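Local coordinates for protein CDP-glucose 4,6-dehydratase (Salmonella enterica subsp. enterica serovar Typhi, PDB 1WVG) that catalyses the NAD(+)-dependent conversion of CDP-D-glucose to CDP-4-dehydro-6-deoxy-D-glucose with loss of water, a step in making CDP-3,6-dideoxy-D-mannose for the bacterial O-antigen, at residues N129-K134 with G162-V167; F85-Q90 with S240-V245. All blocks are in the same frame, centred on the assembly; numbering follows the deposited sequence.

Contact 1: residues N129-K134 with G162-V167; sequences NITSDK and GCAELV. With CXY (cytidine-5'-diphospho-beta-D-xylose), chain D; APR (adenosine-5-diphosphoribose), chain C.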
loop_
_atom_site.group_PDB
_atom_site.type_symbol
_atom_site.label_atom_id
_atom_site.label_comp_id
_atom_site.label_asym_id
_atom_site.label_seq_id
_atom_site.Cartn_x
_atom_site.Cartn_y
_atom_site.Cartn_z
ATOM N N ASN A 129 19.747 -9.430 -15.612
ATOM C CA ASN A 129 18.521 -10.061 -16.078
ATOM C C ASN A 129 17.537 -9.036 -16.674
ATOM O O ASN A 129 16.946 -8.222 -15.987
ATOM C CB ASN A 129 17.905 -10.958 -14.966
ATOM C CG ASN A 129 16.504 -11.490 -15.276
ATOM O OD1 ASN A 129 16.276 -11.942 -16.390
ATOM N ND2 ASN A 129 15.554 -11.433 -14.328
ATOM N N ILE A 130 17.360 -9.066 -17.981
ATOM C CA ILE A 130 16.451 -8.167 -18.634
ATOM C C ILE A 130 15.010 -8.637 -18.529
ATOM O O ILE A 130 14.634 -9.696 -19.048
ATOM C CB ILE A 130 16.766 -8.034 -20.118
ATOM C CG1 ILE A 130 17.965 -7.106 -20.306
ATOM C CG2 ILE A 130 15.521 -7.445 -20.796
ATOM C CD1 ILE A 130 19.233 -7.662 -19.719
ATOM N N THR A 131 14.170 -7.851 -17.858
ATOM C CA THR A 131 12.781 -8.251 -17.750
ATOM C C THR A 131 11.947 -7.391 -18.701
ATOM O O THR A 131 12.113 -7.453 -19.921
ATOM C CB THR A 131 12.252 -8.368 -16.293
ATOM O OG1 THR A 131 12.313 -7.100 -15.659
ATOM C CG2 THR A 131 13.096 -9.363 -15.515
ATOM N N SER A 132 11.102 -6.526 -18.174
ATOM C CA SER A 132 10.288 -5.670 -19.028
ATOM C C SER A 132 9.560 -4.623 -18.205
ATOM O O SER A 132 9.284 -4.810 -17.000
ATOM C CB SER A 132 9.205 -6.586 -19.586
ATOM O OG SER A 132 8.201 -5.878 -20.294
ATOM N N ASP A 133 9.173 -3.560 -18.881
ATOM C CA ASP A 133 8.370 -2.526 -18.234
ATOM C C ASP A 133 6.971 -3.106 -17.915
ATOM O O ASP A 133 6.230 -2.594 -17.081
ATOM C CB ASP A 133 8.313 -1.208 -19.050
ATOM C CG ASP A 133 7.778 -1.263 -20.477
ATOM O OD1 ASP A 133 7.785 -0.287 -21.230
ATOM O OD2 ASP A 133 7.243 -2.409 -20.825
ATOM N N LYS A 134 6.607 -4.231 -18.539
ATOM C CA LYS A 134 5.322 -4.863 -18.301
ATOM C C LYS A 134 5.261 -5.768 -17.093
ATOM O O LYS A 134 4.235 -6.392 -16.839
ATOM C CB LYS A 134 4.882 -5.631 -19.534
ATOM C CG LYS A 134 4.890 -4.665 -20.692
ATOM C CD LYS A 134 3.806 -4.906 -21.710
ATOM C CE LYS A 134 4.220 -4.373 -23.079
ATOM N NZ LYS A 134 4.793 -3.019 -23.013
ATOM N N GLY A 162 6.666 -10.660 -15.024
ATOM C CA GLY A 162 6.296 -10.525 -13.634
ATOM C C GLY A 162 6.886 -11.745 -12.944
ATOM O O GLY A 162 7.617 -11.625 -11.978
ATOM N N CYS A 163 6.604 -12.932 -13.494
ATOM C CA CYS A 163 7.162 -14.166 -12.958
ATOM C C CYS A 163 8.686 -14.172 -13.081
ATOM O O CYS A 163 9.366 -14.647 -12.162
ATOM C CB CYS A 163 6.640 -15.398 -13.695
ATOM S SG CYS A 163 4.884 -15.717 -13.394
ATOM N N ALA A 164 9.232 -13.687 -14.217
ATOM C CA ALA A 164 10.704 -13.648 -14.388
ATOM C C ALA A 164 11.333 -12.790 -13.275
ATOM O O ALA A 164 12.408 -13.065 -12.734
ATOM C CB ALA A 164 11.125 -13.193 -15.792
ATOM N N GLU A 165 10.625 -11.718 -12.889
ATOM C CA GLU A 165 11.102 -10.848 -11.813
ATOM C C GLU A 165 11.135 -11.605 -10.502
ATOM O O GLU A 165 12.107 -11.563 -9.753
ATOM C CB GLU A 165 10.122 -9.660 -11.686
ATOM C CG GLU A 165 10.534 -8.517 -12.618
ATOM C CD GLU A 165 11.803 -7.823 -12.174
ATOM O OE1 GLU A 165 12.230 -7.885 -11.047
ATOM O OE2 GLU A 165 12.385 -7.124 -13.109
ATOM N N LEU A 166 10.070 -12.352 -10.223
ATOM C CA LEU A 166 9.989 -13.142 -8.992
ATOM C C LEU A 166 11.101 -14.182 -8.950
ATOM O O LEU A 166 11.764 -14.416 -7.934
ATOM C CB LEU A 166 8.626 -13.893 -8.888
ATOM C CG LEU A 166 7.534 -13.221 -8.036
ATOM C CD1 LEU A 166 7.114 -11.869 -8.606
ATOM C CD2 LEU A 166 6.328 -14.140 -7.955
ATOM N N VAL A 167 11.292 -14.833 -10.086
ATOM C CA VAL A 167 12.316 -15.857 -10.186
ATOM C C VAL A 167 13.691 -15.346 -9.808
ATOM O O VAL A 167 14.387 -15.979 -9.013
ATOM C CB VAL A 167 12.391 -16.380 -11.592
ATOM C CG1 VAL A 167 13.723 -17.122 -11.751
ATOM C CG2 VAL A 167 11.175 -17.246 -11.898
HETATM O O1B CXY D . 4.190 -1.927 -25.533
HETATM P PB CXY D . 4.396 -3.134 -26.426
HETATM O O2B CXY D . 3.188 -4.026 -26.544
HETATM O "O1'" CXY D . 5.680 -4.004 -25.879
HETATM O O3A CXY D . 4.800 -2.365 -27.704
HETATM P PA CXY D . 4.030 -2.144 -29.142
HETATM O O1A CXY D . 4.993 -1.375 -29.974
HETATM O O2A CXY D . 3.615 -3.437 -29.726
HETATM O O5D CXY D . 2.743 -1.322 -28.689
HETATM C C5D CXY D . 2.914 0.063 -28.357
HETATM C C4D CXY D . 1.555 0.721 -28.333
HETATM O O4D CXY D . 1.241 1.130 -29.688
HETATM C C3D CXY D . 0.376 -0.101 -27.814
HETATM O O3D CXY D . -0.656 0.656 -27.084
HETATM C C2D CXY D . -0.135 -0.632 -29.165
HETATM O O2D CXY D . -1.504 -1.017 -29.017
HETATM C C1D CXY D . -0.014 0.614 -30.012
HETATM N N1 CXY D . -0.038 0.352 -31.455
HETATM C C6 CXY D . 0.937 -0.441 -32.037
HETATM C C5 CXY D . 0.974 -0.688 -33.323
HETATM C C4 CXY D . -0.014 -0.166 -34.203
HETATM N N3 CXY D . -0.968 0.642 -33.563
HETATM C C2 CXY D . -1.041 0.929 -32.210
HETATM N N4 CXY D . -0.082 -0.368 -35.410
HETATM O O2 CXY D . -1.927 1.631 -31.712
HETATM C "C1'" CXY D . 6.926 -3.542 -26.371
HETATM C "C2'" CXY D . 7.752 -4.775 -26.643
HETATM C "C3'" CXY D . 7.908 -5.492 -25.316
HETATM C "C4'" CXY D . 8.601 -4.583 -24.301
HETATM C "C5'" CXY D . 7.817 -3.285 -24.154
HETATM O "O2'" CXY D . 7.094 -5.666 -27.570
HETATM O "O3'" CXY D . 8.754 -6.643 -25.493
HETATM O "O4'" CXY D . 8.723 -5.252 -23.048
HETATM O "O5'" CXY D . 7.619 -2.666 -25.429
HETATM N N1 APR C . 15.782 -19.720 -26.835
HETATM C C2 APR C . 16.766 -18.834 -27.120
HETATM N N3 APR C . 16.662 -17.621 -27.572
HETATM C C4 APR C . 15.372 -17.254 -27.726
HETATM C C5 APR C . 14.266 -18.000 -27.466
HETATM C C6 APR C . 14.488 -19.333 -27.004
HETATM N N6 APR C . 13.554 -20.232 -26.652
HETATM N N7 APR C . 13.112 -17.271 -27.725
HETATM C C8 APR C . 13.552 -16.098 -28.154
HETATM N N9 APR C . 14.911 -16.038 -28.172
HETATM C "C1'" APR C . 15.778 -14.949 -28.586
HETATM C "C2'" APR C . 15.590 -14.630 -30.044
HETATM O "O2'" APR C . 16.239 -15.622 -30.853
HETATM C "C3'" APR C . 16.283 -13.267 -30.081
HETATM O "O3'" APR C . 17.718 -13.270 -30.088
HETATM O "O4'" APR C . 15.372 -13.783 -27.945
HETATM C "C4'" APR C . 15.734 -12.665 -28.759
HETATM C "C5'" APR C . 14.465 -11.878 -28.903
HETATM O "O5'" APR C . 14.790 -10.669 -29.632
HETATM P PA APR C . 13.636 -9.736 -30.303
HETATM O O1A APR C . 12.399 -10.525 -30.708
HETATM O O2A APR C . 14.327 -8.763 -31.287
HETATM O O3A APR C . 13.178 -8.890 -29.055
HETATM P PB APR C . 13.963 -7.643 -28.367
HETATM O O1B APR C . 13.154 -6.410 -28.695
HETATM O O2B APR C . 15.451 -7.667 -28.663
HETATM O O5D APR C . 13.855 -8.082 -26.840
HETATM C C5D APR C . 15.074 -8.372 -26.137
HETATM O O4D APR C . 14.360 -7.278 -24.028
HETATM O O1D APR C . 12.332 -6.114 -23.944
HETATM C C1D APR C . 13.034 -7.339 -23.585
HETATM O O2D APR C . 11.392 -9.159 -23.598
HETATM C C2D APR C . 12.421 -8.488 -24.350
HETATM O O3D APR C . 13.656 -10.142 -23.160
HETATM C C3D APR C . 13.571 -9.477 -24.418
HETATM C C4D APR C . 14.729 -8.541 -24.674
#
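Thr-131 and Glu-165 make the one polar link between 129-134 and 162-167: the threonine hydroxyl OG1 donates to Glu-165 OE2 over 2.6 Å. The carboxylate accepts with its anti lone pair, the one turned away from its other oxygen, OE1, which is engaged in a salt bridge with Arg-192. With each oxygen of the carboxylate tied to a different partner, its rotation should be well fixed. A bend at chi2 (-70°) brings the glutamate's end over to Thr-131, just past the end of the strand, and the two side chains cross at about a right angle.

The apolar share is modest. Thr-131 CG2 lies 4.3 Å from Ala-164 CB, a loose methyl-to-methyl contact, and also lies alongside the glutamate's CG and carboxylate. Asn-129 ND2 stops 3.9 Å from Ala-164 O and bonds instead to Ser-190.

The same segment, 129-134, also meets both ligands. Lys-134 NZ donates to O1B of the CDP-xylose (CXY) at 2.8 Å, and more weakly to O1', while a long salt bridge joins it to Asp-133 OD2. Ser-132 OG lies 2.9 Å from the xylose O4' and accepts from Lys-134 N at 2.9 Å, closing an ST turn that shapes the loop beside the sugar. Ile-130 CG2 makes a van der Waals contact instead, 3.4 Å from O4D of the ADP-ribose (APR).

In this Rossmann fold strand 126-130 runs between strands 83-86 and 187-197 of the parallel sheet. Helix 156-175 packs against its end, with helix 100-121 touching Ala-164 and Val-167, while Cys-163 and Leu-166 meet a second subunit.

Contact 2: residues F85-Q90 with S240-V245; sequences FHMAAQ and SGYIVV. With APR (adenosine-5-diphosphoribose), chain C.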
loop_
_atom_site.group_PDB
_atom_site.type_symbol
_atom_site.label_atom_id
_atom_site.label_comp_id
_atom_site.label_asym_id
_atom_site.label_seq_id
_atom_site.Cartn_x
_atom_site.Cartn_y
_atom_site.Cartn_z
ATOM N N PHE A 85 24.350 -11.299 -19.821
ATOM C CA PHE A 85 23.167 -10.512 -20.077
ATOM C C PHE A 85 22.098 -11.483 -20.528
ATOM O O PHE A 85 22.248 -12.110 -21.563
ATOM C CB PHE A 85 23.375 -9.463 -21.172
ATOM C CG PHE A 85 24.289 -8.340 -20.728
ATOM C CD1 PHE A 85 25.657 -8.374 -21.006
ATOM C CD2 PHE A 85 23.781 -7.235 -20.039
ATOM C CE1 PHE A 85 26.481 -7.324 -20.601
ATOM C CE2 PHE A 85 24.598 -6.188 -19.608
ATOM C CZ PHE A 85 25.960 -6.230 -19.908
ATOM N N HIS A 86 21.043 -11.654 -19.756
ATOM C CA HIS A 86 20.001 -12.573 -20.157
ATOM C C HIS A 86 18.863 -11.837 -20.844
ATOM O O HIS A 86 18.061 -11.236 -20.152
ATOM C CB HIS A 86 19.423 -13.258 -18.902
ATOM C CG HIS A 86 18.268 -14.169 -19.186
ATOM N ND1 HIS A 86 18.322 -15.125 -20.206
ATOM C CD2 HIS A 86 17.038 -14.255 -18.591
ATOM C CE1 HIS A 86 17.157 -15.779 -20.190
ATOM N NE2 HIS A 86 16.362 -15.271 -19.239
ATOM N N MET A 87 18.796 -11.879 -22.197
ATOM C CA MET A 87 17.770 -11.196 -22.995
ATOM C C MET A 87 16.914 -12.074 -23.901
ATOM O O MET A 87 16.080 -11.549 -24.632
ATOM C CB MET A 87 18.379 -10.142 -23.913
ATOM C CG MET A 87 19.100 -9.063 -23.131
ATOM S SD MET A 87 19.515 -7.606 -24.140
ATOM C CE MET A 87 21.195 -8.061 -24.627
ATOM N N ALA A 88 17.118 -13.385 -23.892
ATOM C CA ALA A 88 16.320 -14.214 -24.772
ATOM C C ALA A 88 14.894 -14.266 -24.275
ATOM O O ALA A 88 14.686 -14.502 -23.088
ATOM C CB ALA A 88 16.888 -15.624 -24.834
ATOM N N ALA A 89 13.920 -14.050 -25.147
ATOM C CA ALA A 89 12.525 -14.099 -24.747
ATOM C C ALA A 89 11.623 -14.003 -25.982
ATOM O O ALA A 89 12.074 -13.572 -27.057
ATOM C CB ALA A 89 12.209 -12.892 -23.863
ATOM N N GLN A 90 10.360 -14.438 -25.767
ATOM C CA GLN A 90 9.237 -14.323 -26.667
ATOM C C GLN A 90 8.730 -12.971 -26.121
ATOM O O GLN A 90 8.119 -12.929 -25.022
ATOM C CB GLN A 90 8.266 -15.494 -26.424
ATOM C CG GLN A 90 7.066 -15.502 -27.399
ATOM C CD GLN A 90 6.328 -14.164 -27.499
ATOM O OE1 GLN A 90 6.772 -13.289 -28.223
ATOM N NE2 GLN A 90 5.179 -13.982 -26.831
ATOM N N SER A 240 22.573 1.359 -22.273
ATOM C CA SER A 240 23.583 2.116 -21.482
ATOM C C SER A 240 23.375 1.822 -20.015
ATOM O O SER A 240 24.333 1.606 -19.263
ATOM C CB SER A 240 23.589 3.637 -21.750
ATOM O OG SER A 240 22.435 4.293 -21.272
ATOM N N GLY A 241 22.091 1.806 -19.631
ATOM C CA GLY A 241 21.766 1.489 -18.264
ATOM C C GLY A 241 22.229 0.083 -17.953
ATOM O O GLY A 241 22.884 -0.147 -16.921
ATOM N N TYR A 242 21.911 -0.878 -18.847
ATOM C CA TYR A 242 22.352 -2.273 -18.614
ATOM C C TYR A 242 23.884 -2.372 -18.485
ATOM O O TYR A 242 24.437 -3.156 -17.725
ATOM C CB TYR A 242 22.036 -3.250 -19.771
ATOM C CG TYR A 242 20.587 -3.328 -20.125
ATOM C CD1 TYR A 242 19.633 -2.648 -19.364
ATOM C CD2 TYR A 242 20.166 -4.071 -21.231
ATOM C CE1 TYR A 242 18.273 -2.748 -19.684
ATOM C CE2 TYR A 242 18.814 -4.142 -21.578
ATOM C CZ TYR A 242 17.858 -3.489 -20.795
ATOM O OH TYR A 242 16.508 -3.541 -21.123
ATOM N N ILE A 243 24.571 -1.585 -19.282
ATOM C CA ILE A 243 26.007 -1.668 -19.310
ATOM C C ILE A 243 26.589 -1.124 -18.041
ATOM O O ILE A 243 27.511 -1.712 -17.459
ATOM C CB ILE A 243 26.551 -0.954 -20.546
ATOM C CG1 ILE A 243 26.424 -1.865 -21.741
ATOM C CG2 ILE A 243 28.004 -0.517 -20.421
ATOM C CD1 ILE A 243 26.437 -1.022 -23.012
ATOM N N VAL A 244 26.023 -0.004 -17.632
ATOM C CA VAL A 244 26.478 0.662 -16.415
ATOM C C VAL A 244 26.315 -0.212 -15.188
ATOM O O VAL A 244 27.223 -0.330 -14.344
ATOM C CB VAL A 244 25.851 2.026 -16.221
ATOM C CG1 VAL A 244 26.029 2.433 -14.759
ATOM C CG2 VAL A 244 26.507 3.030 -17.175
ATOM N N VAL A 245 25.172 -0.881 -15.110
ATOM C CA VAL A 245 24.979 -1.720 -13.952
ATOM C C VAL A 245 25.911 -2.871 -13.981
ATOM O O VAL A 245 26.390 -3.282 -12.937
ATOM C CB VAL A 245 23.547 -2.178 -13.654
ATOM C CG1 VAL A 245 22.604 -0.991 -13.631
ATOM C CG2 VAL A 245 23.129 -3.096 -14.778
HETATM N N1 APR C . 15.782 -19.720 -26.835
HETATM C C2 APR C . 16.766 -18.834 -27.120
HETATM N N3 APR C . 16.662 -17.621 -27.572
HETATM C C4 APR C . 15.372 -17.254 -27.726
HETATM C C5 APR C . 14.266 -18.000 -27.466
HETATM C C6 APR C . 14.488 -19.333 -27.004
HETATM N N6 APR C . 13.554 -20.232 -26.652
HETATM N N7 APR C . 13.112 -17.271 -27.725
HETATM C C8 APR C . 13.552 -16.098 -28.154
HETATM N N9 APR C . 14.911 -16.038 -28.172
HETATM C "C1'" APR C . 15.778 -14.949 -28.586
HETATM C "C2'" APR C . 15.590 -14.630 -30.044
HETATM O "O2'" APR C . 16.239 -15.622 -30.853
HETATM C "C3'" APR C . 16.283 -13.267 -30.081
HETATM O "O3'" APR C . 17.718 -13.270 -30.088
HETATM O "O4'" APR C . 15.372 -13.783 -27.945
HETATM C "C4'" APR C . 15.734 -12.665 -28.759
HETATM C "C5'" APR C . 14.465 -11.878 -28.903
HETATM O "O5'" APR C . 14.790 -10.669 -29.632
HETATM P PA APR C . 13.636 -9.736 -30.303
HETATM O O1A APR C . 12.399 -10.525 -30.708
HETATM O O2A APR C . 14.327 -8.763 -31.287
HETATM O O3A APR C . 13.178 -8.890 -29.055
HETATM P PB APR C . 13.963 -7.643 -28.367
HETATM O O1B APR C . 13.154 -6.410 -28.695
HETATM O O2B APR C . 15.451 -7.667 -28.663
HETATM O O5D APR C . 13.855 -8.082 -26.840
HETATM C C5D APR C . 15.074 -8.372 -26.137
HETATM O O4D APR C . 14.360 -7.278 -24.028
HETATM O O1D APR C . 12.332 -6.114 -23.944
HETATM C C1D APR C . 13.034 -7.339 -23.585
HETATM O O2D APR C . 11.392 -9.159 -23.598
HETATM C C2D APR C . 12.421 -8.488 -24.350
HETATM O O3D APR C . 13.656 -10.142 -23.160
HETATM C C3D APR C . 13.571 -9.477 -24.418
HETATM C C4D APR C . 14.729 -8.541 -24.674
#
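In the Rossmann core, helix 236-251 packs Tyr-242 against Phe-85 and Met-87, at the C-terminal end of strand 83-86 and the start of the loop that follows. Phe-85 CE2 touches the helix twice, 3.6 Å from the backbone carbonyl Tyr-242 O and 3.9 Å from Tyr-242 CB. The carbonyl oxygen lies at the edge of the phenyl ring, in its plane, where the CE2 edge of the ring faces it. The two aromatic side chains cross obliquely, and their meeting is made by this edge and the tyrosine's CB, without ring stacking.

Met-87 meets the same tyrosine through its sulfur. Its SD comes to 4.4 Å from Tyr-242 CE2, near the plane of the ring and at its edge, so the sulfur does not sit over a face. The methionine's CG stands anti to its carbonyl carbon (chi1 -61°), the extended chi2 (-167°) carries SD to the tyrosine, and a bend at chi3 turns the terminal methyl.

As is usual in a Rossmann fold, the loop after the strand contacts the cofactor site, here filled by ADP-ribose (APR). Ala-89 N donates to the adenosine ribose O4' of APR at 3.2 Å (158°), and Met-87 O receives a weak bond from APR O3D. Ala-88 CB lies 3.4 Å from the adenine N3, and Ala-89 CB 3.2 Å from O3D. Phe-85 also packs on Leu-25 and Leu-29 of helix 20-31 and on Val-128 of strand 126-130, while Tyr-242 OH bonds to Lys-21 NZ.

Contacts 1 and 2, with centres about 12 Å apart, meet along the neighbouring strands 83-86 and 126-130 of one parallel sheet. A probable backbone hydrogen bond joins Ile-130 N to His-86 O at 3.1 Å. Ile-130, whose side chain turns away from 162-167, packs on contact 2: its CG1 lies 3.3 Å from Tyr-242 CE2 and 3.6 Å from Met-87 CG. Segments 85-90 and 129-134 both meet the terminal ribose of APR, and 129-134 also binds CXY; neither helix segment touches APR in these contacts. Along the chain contact 1 is nested within the loop that contact 2 closes, a worked example of distant segments converging on a shared pocket.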